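Local coordinates for major capsid protein (Faustovirus, PDB 5J7O), which forms the protein shell of a large double-stranded DNA virus, its double jelly-roll chains associating as trimers that probably act as capsid building blocks, at residues L183-R188 and L293-P298; T118-P123 and G338-Q343; I534-Q539 and L569-Y574. All coordinates share one frame; numbering follows the deposited sequence.

Contact 1 of 3, residues L183-R188 and L293-P298; sequences LRLFKR and LNMFVP
V297 and F186 meet in the core of the chain's first jelly roll, where two antiparallel sheets face each other. V297 belongs to strand 293-298, which pairs with strand 99-109 in one sheet. F186 opens strand 186-193, next to strand 320-326 in the other, just after helix 181-185. The two side chains run past each other in opposite directions, so the valine touches one flank of the ring at an oblique angle. Because CG1 of V297 stands anti to the backbone N (chi1 -177°), this methyl leads across the gap and lies 3.8 Å from F186 CE2. The same methyl is 3.9 Å from F186 CD2, touching two neighbouring ring carbons. A beta-branched residue suits the place, since its short, stiff side chain can lie close against a bulky ring.

Two residues along the strand, on the same face, M295 needs a longer reach. Its chain is extended at chi2 and bends at chi3 (-64°), turning the methyl aside to meet L185, whose side chain it crosses obliquely. The unbranched, flexible thioether can follow the contour left by the leucine. L185 and F186 also pack on V107 and I326, so both sheets enclose them. All four touching residues are buried. On the opposite face of strand 293-298, F296 stacks on H106 and packs against Q543 of the second subunit. The methionine's contact rests on its terminal methyl, with CE 3.8 Å from L185 CD2.

Contact 2 of 3, residues T118-P123 and G338-Q343; sequences TVPALP and GNLFLQ
L340 and L342 press the same face of their chain against the proline-rich loop 118-123, and between them they make every close contact here. L340 has its CG anti to the backbone N (chi1 -176°), which carries the fork of the side chain across to the loop, where each branch finds its own partner. CD1 lies 4.1 Å from V119 CG2 and 4.2 Å from V119 CG1, nestling against both methyls of the valine. CD2 reaches toward P120 and comes within 3.9 Å of its CD. A branched leucine suits this place because it can engage two neighbours at once. Farther along, P123 slides alongside L342, and the leucine's CD1 sits 3.8 Å from P123 CG.

V119, L340 and L342 form the buried side, where L342 also packs on T376 and on T263 of the second subunit. The loop's outer side is looser: P120 and P123 are partly exposed, and between them the loop bows outward, with A121 exposed to solvent. The contact lies where the loop passes over the beginning of strand 341-351, in the large seven-stranded sheet; on that strand's other side F341 packs on I241 of the third subunit.

No hydrogen bond joins the two segments. The prolines have no N-H to offer, while the backbones of V119 and F341 bond to A168 and V158. Between these two segments the contact is therefore apolar packing, which depends on shape and burial rather than on aligned donors and acceptors.

Contact 3 of 3, residues I534-Q539 and L569-Y574; sequences IELYAQ and LNFCLY
The rings of Y537 and F571 meet in an oblique pairing, their planes at 66° and their centroids 5.8 Å apart. From the side of Y537 the partner lies at the edge: F571 CE1 approaches close to the plane of the tyrosine ring, 3.7 Å from Y537 CE2. Farther round the same rim, also near the ring plane, sits the carbonyl oxygen of N570. At the edge of the F571 ring, near its own plane, lies L536, whose CB is 4.3 Å from F571 CE1. A further ring, that of Y545 in helix 542-552, pairs edge-to-face with Y537.

Y537 suits its place by combining an apolar ring with a polar end. Its hydroxyl donates a short hydrogen bond of 2.5 Å from OH to N570 O, arriving in the carbonyl plane on a lone pair. Through it the buried hydroxyl is satisfied and the ring is tied to the opposing chain.

The two segments belong to the facing sheets of the second jelly roll, each on a strand that is outermost within this chain: 534-541 in one sheet, 567-570 in the other. A classic beta bulge sets L536 and Y537 together opposite V529, and both direct their side chains toward segment 569-574.

Where strand 567-570 ends, N570 shapes the turn. With chi1 at -176° the amide swings beside its own carbonyl carbon, toward the chain that follows. There OD1 accepts from C572 N at 2.9 Å, forming an Asx turn; the N-H is nearly straight (167°) but comes from well above the amide carbonyl plane. The amide's other end, ND2, makes a weak bond of 2.7 Å to C572 O. That carbonyl is also hydrogen-bonded to Y71 OH of the third subunit.

Overall arrangement
Contacts 1 and 3 play matching parts in the two jelly rolls, each joining the facing sheets of one, and their centres lie 32 Å apart. Contact 2 belongs to the region of long strands beyond the first jelly roll. Its centre is 34 Å from that of contact 1 and 54 Å from that of contact 3, which lies on the opposite side of the chain's centre. None touches another. In sequence, contact 1 is nested within the loop that contact 2 closes, whereas contact 3 follows both. Each also lies near a subunit boundary: all three meet the second subunit, and contacts 2 and 3 also meet the third.

Contact 1 of 3, residues L183-R188 and L293-P298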
loop_
_atom_site.group_PDB
_atom_site.type_symbol
_atom_site.label_atom_id
_atom_site.label_comp_id
_atom_site.label_asym_id
_atom_site.label_seq_id
_atom_site.Cartn_x
_atom_site.Cartn_y
_atom_site.Cartn_z
ATOM N N LEU B 183 -12.752 -17.730 -2.938
ATOM C CA LEU B 183 -13.763 -17.434 -1.933
ATOM C C LEU B 183 -15.162 -17.768 -2.432
ATOM O O LEU B 183 -15.992 -18.260 -1.660
ATOM C CB LEU B 183 -13.680 -15.966 -1.516
ATOM C CG LEU B 183 -12.378 -15.543 -0.839
ATOM C CD1 LEU B 183 -12.492 -14.130 -0.300
ATOM C CD2 LEU B 183 -12.008 -16.517 0.270
ATOM N N ARG B 184 -15.445 -17.513 -3.712
ATOM C CA ARG B 184 -16.765 -17.832 -4.242
ATOM C C ARG B 184 -16.904 -19.308 -4.584
ATOM O O ARG B 184 -18.019 -19.841 -4.552
ATOM C CB ARG B 184 -17.066 -16.994 -5.486
ATOM C CG ARG B 184 -18.554 -16.829 -5.739
ATOM C CD ARG B 184 -18.855 -16.072 -7.020
ATOM N NE ARG B 184 -20.250 -15.642 -7.048
ATOM C CZ ARG B 184 -20.865 -15.145 -8.115
ATOM N NH1 ARG B 184 -20.212 -15.017 -9.262
ATOM N NH2 ARG B 184 -22.138 -14.781 -8.037
ATOM N N LEU B 185 -15.793 -19.975 -4.909
ATOM C CA LEU B 185 -15.856 -21.363 -5.359
ATOM C C LEU B 185 -16.528 -22.254 -4.323
ATOM O O LEU B 185 -17.271 -23.178 -4.678
ATOM C CB LEU B 185 -14.452 -21.877 -5.668
ATOM C CG LEU B 185 -14.382 -23.304 -6.212
ATOM C CD1 LEU B 185 -14.981 -23.369 -7.608
ATOM C CD2 LEU B 185 -12.953 -23.809 -6.213
ATOM N N PHE B 186 -16.286 -21.993 -3.043
ATOM C CA PHE B 186 -16.861 -22.796 -1.967
ATOM C C PHE B 186 -18.169 -22.147 -1.534
ATOM O O PHE B 186 -18.174 -21.209 -0.731
ATOM C CB PHE B 186 -15.884 -22.923 -0.803
ATOM C CG PHE B 186 -14.671 -23.761 -1.111
ATOM C CD1 PHE B 186 -14.529 -24.388 -2.339
ATOM C CD2 PHE B 186 -13.675 -23.928 -0.163
ATOM C CE1 PHE B 186 -13.417 -25.159 -2.617
ATOM C CE2 PHE B 186 -12.561 -24.699 -0.435
ATOM C CZ PHE B 186 -12.433 -25.315 -1.664
ATOM N N LYS B 187 -19.283 -22.639 -2.082
ATOM C CA LYS B 187 -20.594 -22.186 -1.631
ATOM C C LYS B 187 -20.770 -22.436 -0.141
ATOM O O LYS B 187 -21.103 -21.522 0.621
ATOM C CB LYS B 187 -21.698 -22.893 -2.416
ATOM C CG LYS B 187 -21.880 -22.412 -3.839
ATOM C CD LYS B 187 -23.049 -23.132 -4.490
ATOM C CE LYS B 187 -24.298 -23.038 -3.624
ATOM N NZ LYS B 187 -25.411 -23.875 -4.150
ATOM N N ARG B 188 -20.560 -23.678 0.290
ATOM C CA ARG B 188 -20.645 -24.050 1.692
ATOM C C ARG B 188 -19.454 -24.928 2.049
ATOM O O ARG B 188 -18.948 -25.687 1.218
ATOM C CB ARG B 188 -21.957 -24.790 2.008
ATOM C CG ARG B 188 -23.186 -24.214 1.315
ATOM C CD ARG B 188 -24.477 -24.668 1.977
ATOM N NE ARG B 188 -24.777 -23.890 3.176
ATOM C CZ ARG B 188 -25.475 -22.758 3.174
ATOM N NH1 ARG B 188 -25.946 -22.268 2.035
ATOM N NH2 ARG B 188 -25.701 -22.114 4.312
ATOM N N LEU B 293 -5.349 -22.515 -13.069
ATOM C CA LEU B 293 -5.470 -21.793 -11.810
ATOM C C LEU B 293 -5.268 -22.758 -10.648
ATOM O O LEU B 293 -6.011 -23.735 -10.508
ATOM C CB LEU B 293 -6.831 -21.107 -11.719
ATOM C CG LEU B 293 -7.020 -20.158 -10.534
ATOM C CD1 LEU B 293 -5.975 -19.054 -10.566
ATOM C CD2 LEU B 293 -8.422 -19.571 -10.532
ATOM N N ASN B 294 -4.264 -22.484 -9.821
ATOM C CA ASN B 294 -3.958 -23.293 -8.648
ATOM C C ASN B 294 -4.216 -22.464 -7.400
ATOM O O ASN B 294 -3.629 -21.390 -7.230
ATOM C CB ASN B 294 -2.512 -23.785 -8.680
ATOM C CG ASN B 294 -2.292 -24.873 -9.708
ATOM O OD1 ASN B 294 -2.416 -26.059 -9.408
ATOM N ND2 ASN B 294 -1.963 -24.473 -10.931
ATOM N N MET B 295 -5.092 -22.963 -6.533
ATOM C CA MET B 295 -5.454 -22.275 -5.307
ATOM C C MET B 295 -5.266 -23.209 -4.121
ATOM O O MET B 295 -5.465 -24.422 -4.226
ATOM C CB MET B 295 -6.906 -21.776 -5.355
ATOM C CG MET B 295 -7.192 -20.828 -6.511
ATOM S SD MET B 295 -8.914 -20.295 -6.605
ATOM C CE MET B 295 -9.744 -21.847 -6.934
ATOM N N PHE B 296 -4.861 -22.630 -2.995
ATOM C CA PHE B 296 -4.826 -23.308 -1.702
ATOM C C PHE B 296 -5.771 -22.526 -0.797
ATOM O O PHE B 296 -5.362 -21.578 -0.124
ATOM C CB PHE B 296 -3.407 -23.374 -1.129
ATOM C CG PHE B 296 -2.606 -24.550 -1.615
ATOM C CD1 PHE B 296 -2.002 -24.526 -2.860
ATOM C CD2 PHE B 296 -2.449 -25.675 -0.821
ATOM C CE1 PHE B 296 -1.260 -25.606 -3.308
ATOM C CE2 PHE B 296 -1.709 -26.757 -1.263
ATOM C CZ PHE B 296 -1.114 -26.722 -2.508
ATOM N N VAL B 297 -7.041 -22.920 -0.793
ATOM C CA VAL B 297 -8.074 -22.199 -0.060
ATOM C C VAL B 297 -8.070 -22.670 1.391
ATOM O O VAL B 297 -8.374 -23.841 1.658
ATOM C CB VAL B 297 -9.458 -22.394 -0.696
ATOM C CG1 VAL B 297 -10.505 -21.581 0.048
ATOM C CG2 VAL B 297 -9.422 -22.003 -2.166
ATOM N N PRO B 298 -7.739 -21.805 2.345
ATOM C CA PRO B 298 -7.764 -22.219 3.750
ATOM C C PRO B 298 -9.189 -22.382 4.251
ATOM O O PRO B 298 -10.106 -21.666 3.840
ATOM C CB PRO B 298 -7.053 -21.068 4.477
ATOM C CG PRO B 298 -6.382 -20.259 3.390
ATOM C CD PRO B 298 -7.242 -20.430 2.185
#

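Contact 2 of 3, residues T118-P123 and G338-Q343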
loop_
_atom_site.group_PDB
_atom_site.type_symbol
_atom_site.label_atom_id
_atom_site.label_comp_id
_atom_site.label_asym_id
_atom_site.label_seq_id
_atom_site.Cartn_x
_atom_site.Cartn_y
_atom_site.Cartn_z
ATOM N N THR B 118 -18.088 -14.980 -33.937
ATOM C CA THR B 118 -18.053 -14.112 -35.104
ATOM C C THR B 118 -18.039 -12.654 -34.669
ATOM O O THR B 118 -18.365 -12.318 -33.528
ATOM C CB THR B 118 -19.246 -14.353 -36.039
ATOM O OG1 THR B 118 -20.456 -14.415 -35.272
ATOM C CG2 THR B 118 -19.070 -15.648 -36.814
ATOM N N VAL B 119 -17.652 -11.791 -35.600
ATOM C CA VAL B 119 -17.756 -10.347 -35.377
ATOM C C VAL B 119 -19.222 -9.933 -35.509
ATOM O O VAL B 119 -19.852 -10.231 -36.538
ATOM C CB VAL B 119 -16.879 -9.587 -36.373
ATOM C CG1 VAL B 119 -16.998 -8.088 -36.158
ATOM C CG2 VAL B 119 -15.425 -10.030 -36.250
ATOM N N PRO B 120 -19.802 -9.266 -34.511
ATOM C CA PRO B 120 -21.236 -8.943 -34.581
ATOM C C PRO B 120 -21.570 -7.915 -35.651
ATOM O O PRO B 120 -20.678 -7.375 -36.314
ATOM C CB PRO B 120 -21.536 -8.405 -33.177
ATOM C CG PRO B 120 -20.229 -7.859 -32.705
ATOM C CD PRO B 120 -19.177 -8.771 -33.273
ATOM N N ALA B 121 -22.860 -7.644 -35.828
ATOM C CA ALA B 121 -23.290 -6.656 -36.805
ATOM C C ALA B 121 -22.915 -5.252 -36.350
ATOM O O ALA B 121 -22.861 -4.953 -35.153
ATOM C CB ALA B 121 -24.800 -6.749 -37.033
ATOM N N LEU B 122 -22.649 -4.388 -37.325
ATOM C CA LEU B 122 -22.278 -3.013 -37.042
ATOM C C LEU B 122 -23.446 -2.265 -36.400
ATOM O O LEU B 122 -24.606 -2.654 -36.554
ATOM C CB LEU B 122 -21.847 -2.315 -38.329
ATOM C CG LEU B 122 -20.511 -2.774 -38.913
ATOM C CD1 LEU B 122 -20.478 -2.548 -40.412
ATOM C CD2 LEU B 122 -19.352 -2.057 -38.235
ATOM N N PRO B 123 -23.161 -1.194 -35.663
ATOM C CA PRO B 123 -24.241 -0.409 -35.055
ATOM C C PRO B 123 -25.082 0.291 -36.113
ATOM O O PRO B 123 -24.705 0.409 -37.280
ATOM C CB PRO B 123 -23.501 0.604 -34.174
ATOM C CG PRO B 123 -22.135 0.026 -33.977
ATOM C CD PRO B 123 -21.833 -0.718 -35.240
ATOM N N GLY B 338 -12.347 -9.635 -26.224
ATOM C CA GLY B 338 -11.013 -10.015 -26.649
ATOM C C GLY B 338 -10.365 -8.952 -27.509
ATOM O O GLY B 338 -10.497 -7.749 -27.252
ATOM N N ASN B 339 -9.663 -9.398 -28.549
ATOM C CA ASN B 339 -8.966 -8.490 -29.461
ATOM C C ASN B 339 -9.913 -8.004 -30.560
ATOM O O ASN B 339 -9.689 -8.191 -31.756
ATOM C CB ASN B 339 -7.735 -9.174 -30.047
ATOM C CG ASN B 339 -6.808 -8.201 -30.748
ATOM O OD1 ASN B 339 -6.792 -7.010 -30.440
ATOM N ND2 ASN B 339 -6.030 -8.705 -31.699
ATOM N N LEU B 340 -10.998 -7.369 -30.122
ATOM C CA LEU B 340 -12.003 -6.823 -31.028
ATOM C C LEU B 340 -12.542 -5.543 -30.411
ATOM O O LEU B 340 -13.065 -5.568 -29.293
ATOM C CB LEU B 340 -13.132 -7.828 -31.270
ATOM C CG LEU B 340 -14.219 -7.434 -32.273
ATOM C CD1 LEU B 340 -13.667 -7.416 -33.691
ATOM C CD2 LEU B 340 -15.409 -8.375 -32.164
ATOM N N PHE B 341 -12.415 -4.431 -31.132
ATOM C CA PHE B 341 -12.766 -3.120 -30.609
ATOM C C PHE B 341 -13.675 -2.393 -31.585
ATOM O O PHE B 341 -13.468 -2.451 -32.801
ATOM C CB PHE B 341 -11.513 -2.276 -30.346
ATOM C CG PHE B 341 -10.474 -2.976 -29.519
ATOM C CD1 PHE B 341 -10.496 -2.890 -28.137
ATOM C CD2 PHE B 341 -9.475 -3.723 -30.124
ATOM C CE1 PHE B 341 -9.541 -3.535 -27.374
ATOM C CE2 PHE B 341 -8.520 -4.370 -29.367
ATOM C CZ PHE B 341 -8.552 -4.276 -27.990
ATOM N N LEU B 342 -14.678 -1.706 -31.046
ATOM C CA LEU B 342 -15.563 -0.866 -31.842
ATOM C C LEU B 342 -14.954 0.526 -31.957
ATOM O O LEU B 342 -14.789 1.221 -30.948
ATOM C CB LEU B 342 -16.955 -0.788 -31.215
ATOM C CG LEU B 342 -17.930 0.178 -31.895
ATOM C CD1 LEU B 342 -18.428 -0.385 -33.217
ATOM C CD2 LEU B 342 -19.093 0.519 -30.977
ATOM N N GLN B 343 -14.619 0.927 -33.179
ATOM C CA GLN B 343 -14.055 2.245 -33.435
ATOM C C GLN B 343 -15.185 3.221 -33.739
ATOM O O GLN B 343 -15.929 3.031 -34.706
ATOM C CB GLN B 343 -13.060 2.191 -34.594
ATOM C CG GLN B 343 -12.512 3.546 -35.007
ATOM C CD GLN B 343 -11.472 3.441 -36.103
ATOM O OE1 GLN B 343 -11.136 2.346 -36.552
ATOM N NE2 GLN B 343 -10.953 4.582 -36.539
#

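Contact 3 of 3, residues I534-Q539 and L569-Y574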
loop_
_atom_site.group_PDB
_atom_site.type_symbol
_atom_site.label_atom_id
_atom_site.label_comp_id
_atom_site.label_asym_id
_atom_site.label_seq_id
_atom_site.Cartn_x
_atom_site.Cartn_y
_atom_site.Cartn_z
ATOM N N ILE B 534 -33.957 -4.300 24.704
ATOM C CA ILE B 534 -32.847 -3.578 25.307
ATOM C C ILE B 534 -31.945 -3.060 24.197
ATOM O O ILE B 534 -31.645 -3.779 23.238
ATOM C CB ILE B 534 -32.064 -4.473 26.292
ATOM C CG1 ILE B 534 -32.921 -4.746 27.529
ATOM C CG2 ILE B 534 -30.734 -3.837 26.671
ATOM C CD1 ILE B 534 -32.415 -5.868 28.393
ATOM N N GLU B 535 -31.528 -1.805 24.324
ATOM C CA GLU B 535 -30.690 -1.154 23.325
ATOM C C GLU B 535 -29.231 -1.485 23.616
ATOM O O GLU B 535 -28.668 -1.023 24.613
ATOM C CB GLU B 535 -30.927 0.353 23.334
ATOM C CG GLU B 535 -30.615 1.041 22.019
ATOM C CD GLU B 535 -30.994 2.508 22.035
ATOM O OE1 GLU B 535 -30.380 3.274 22.808
ATOM O OE2 GLU B 535 -31.916 2.892 21.286
ATOM N N LEU B 536 -28.626 -2.302 22.756
ATOM C CA LEU B 536 -27.191 -2.537 22.815
ATOM C C LEU B 536 -26.429 -1.581 21.912
ATOM O O LEU B 536 -25.266 -1.265 22.188
ATOM C CB LEU B 536 -26.883 -3.987 22.433
ATOM C CG LEU B 536 -27.704 -5.012 23.218
ATOM C CD1 LEU B 536 -27.415 -6.424 22.744
ATOM C CD2 LEU B 536 -27.437 -4.876 24.710
ATOM N N TYR B 537 -27.071 -1.117 20.843
ATOM C CA TYR B 537 -26.550 -0.051 19.998
ATOM C C TYR B 537 -27.712 0.842 19.608
ATOM O O TYR B 537 -28.688 0.367 19.019
ATOM C CB TYR B 537 -25.865 -0.605 18.745
ATOM C CG TYR B 537 -24.439 -1.045 18.957
ATOM C CD1 TYR B 537 -23.404 -0.121 18.981
ATOM C CD2 TYR B 537 -24.124 -2.387 19.120
ATOM C CE1 TYR B 537 -22.095 -0.519 19.171
ATOM C CE2 TYR B 537 -22.819 -2.795 19.309
ATOM C CZ TYR B 537 -21.809 -1.857 19.334
ATOM O OH TYR B 537 -20.508 -2.261 19.523
ATOM N N ALA B 538 -27.615 2.126 19.937
ATOM C CA ALA B 538 -28.605 3.082 19.472
ATOM C C ALA B 538 -28.496 3.237 17.955
ATOM O O ALA B 538 -27.624 2.659 17.300
ATOM C CB ALA B 538 -28.425 4.422 20.181
ATOM N N GLN B 539 -29.402 4.026 17.386
ATOM C CA GLN B 539 -29.403 4.262 15.946
ATOM C C GLN B 539 -28.219 5.155 15.597
ATOM O O GLN B 539 -28.254 6.368 15.807
ATOM C CB GLN B 539 -30.722 4.890 15.512
ATOM C CG GLN B 539 -30.873 5.041 14.010
ATOM C CD GLN B 539 -32.225 5.602 13.619
ATOM O OE1 GLN B 539 -33.054 5.906 14.476
ATOM N NE2 GLN B 539 -32.458 5.739 12.319
ATOM N N LEU B 569 -20.480 -5.177 14.115
ATOM C CA LEU B 569 -21.191 -4.933 15.367
ATOM C C LEU B 569 -20.482 -5.699 16.479
ATOM O O LEU B 569 -20.606 -6.922 16.571
ATOM C CB LEU B 569 -22.652 -5.365 15.256
ATOM C CG LEU B 569 -23.426 -5.072 13.967
ATOM C CD1 LEU B 569 -24.833 -5.644 14.057
ATOM C CD2 LEU B 569 -23.477 -3.586 13.677
ATOM N N ASN B 570 -19.760 -4.982 17.335
ATOM C CA ASN B 570 -18.895 -5.601 18.332
ATOM C C ASN B 570 -19.576 -5.658 19.694
ATOM O O ASN B 570 -20.269 -4.719 20.098
ATOM C CB ASN B 570 -17.573 -4.838 18.444
ATOM C CG ASN B 570 -16.599 -5.500 19.397
ATOM O OD1 ASN B 570 -16.721 -6.684 19.708
ATOM N ND2 ASN B 570 -15.620 -4.735 19.863
ATOM N N PHE B 571 -19.362 -6.769 20.405
ATOM C CA PHE B 571 -19.896 -6.955 21.748
ATOM C C PHE B 571 -18.845 -7.475 22.723
ATOM O O PHE B 571 -19.185 -7.795 23.869
ATOM C CB PHE B 571 -21.097 -7.906 21.727
ATOM C CG PHE B 571 -22.138 -7.540 20.712
ATOM C CD1 PHE B 571 -23.039 -6.519 20.962
ATOM C CD2 PHE B 571 -22.214 -8.216 19.506
ATOM C CE1 PHE B 571 -24.000 -6.182 20.029
ATOM C CE2 PHE B 571 -23.172 -7.883 18.569
ATOM C CZ PHE B 571 -24.066 -6.864 18.831
ATOM N N CYS B 572 -17.588 -7.577 22.300
ATOM C CA CYS B 572 -16.496 -7.989 23.168
ATOM C C CYS B 572 -15.384 -6.951 23.099
ATOM O O CYS B 572 -15.340 -6.116 22.192
ATOM C CB CYS B 572 -15.952 -9.372 22.783
ATOM S SG CYS B 572 -15.177 -9.441 21.154
ATOM N N LEU B 573 -14.478 -7.014 24.076
ATOM C CA LEU B 573 -13.396 -6.039 24.138
ATOM C C LEU B 573 -12.261 -6.371 23.180
ATOM O O LEU B 573 -11.578 -5.459 22.700
ATOM C CB LEU B 573 -12.854 -5.939 25.564
ATOM C CG LEU B 573 -13.725 -5.203 26.581
ATOM C CD1 LEU B 573 -13.059 -5.200 27.947
ATOM C CD2 LEU B 573 -14.004 -3.783 26.113
ATOM N N TYR B 574 -12.038 -7.650 22.888
ATOM C CA TYR B 574 -10.895 -8.081 22.082
ATOM C C TYR B 574 -11.342 -9.108 21.053
ATOM O O TYR B 574 -11.054 -10.305 21.175
ATOM C CB TYR B 574 -9.787 -8.634 22.981
ATOM C CG TYR B 574 -9.389 -7.665 24.066
ATOM C CD1 TYR B 574 -8.583 -6.572 23.781
ATOM C CD2 TYR B 574 -9.836 -7.828 25.370
ATOM C CE1 TYR B 574 -8.224 -5.675 24.764
ATOM C CE2 TYR B 574 -9.482 -6.936 26.361
ATOM C CZ TYR B 574 -8.675 -5.861 26.052
ATOM O OH TYR B 574 -8.316 -4.968 27.036
#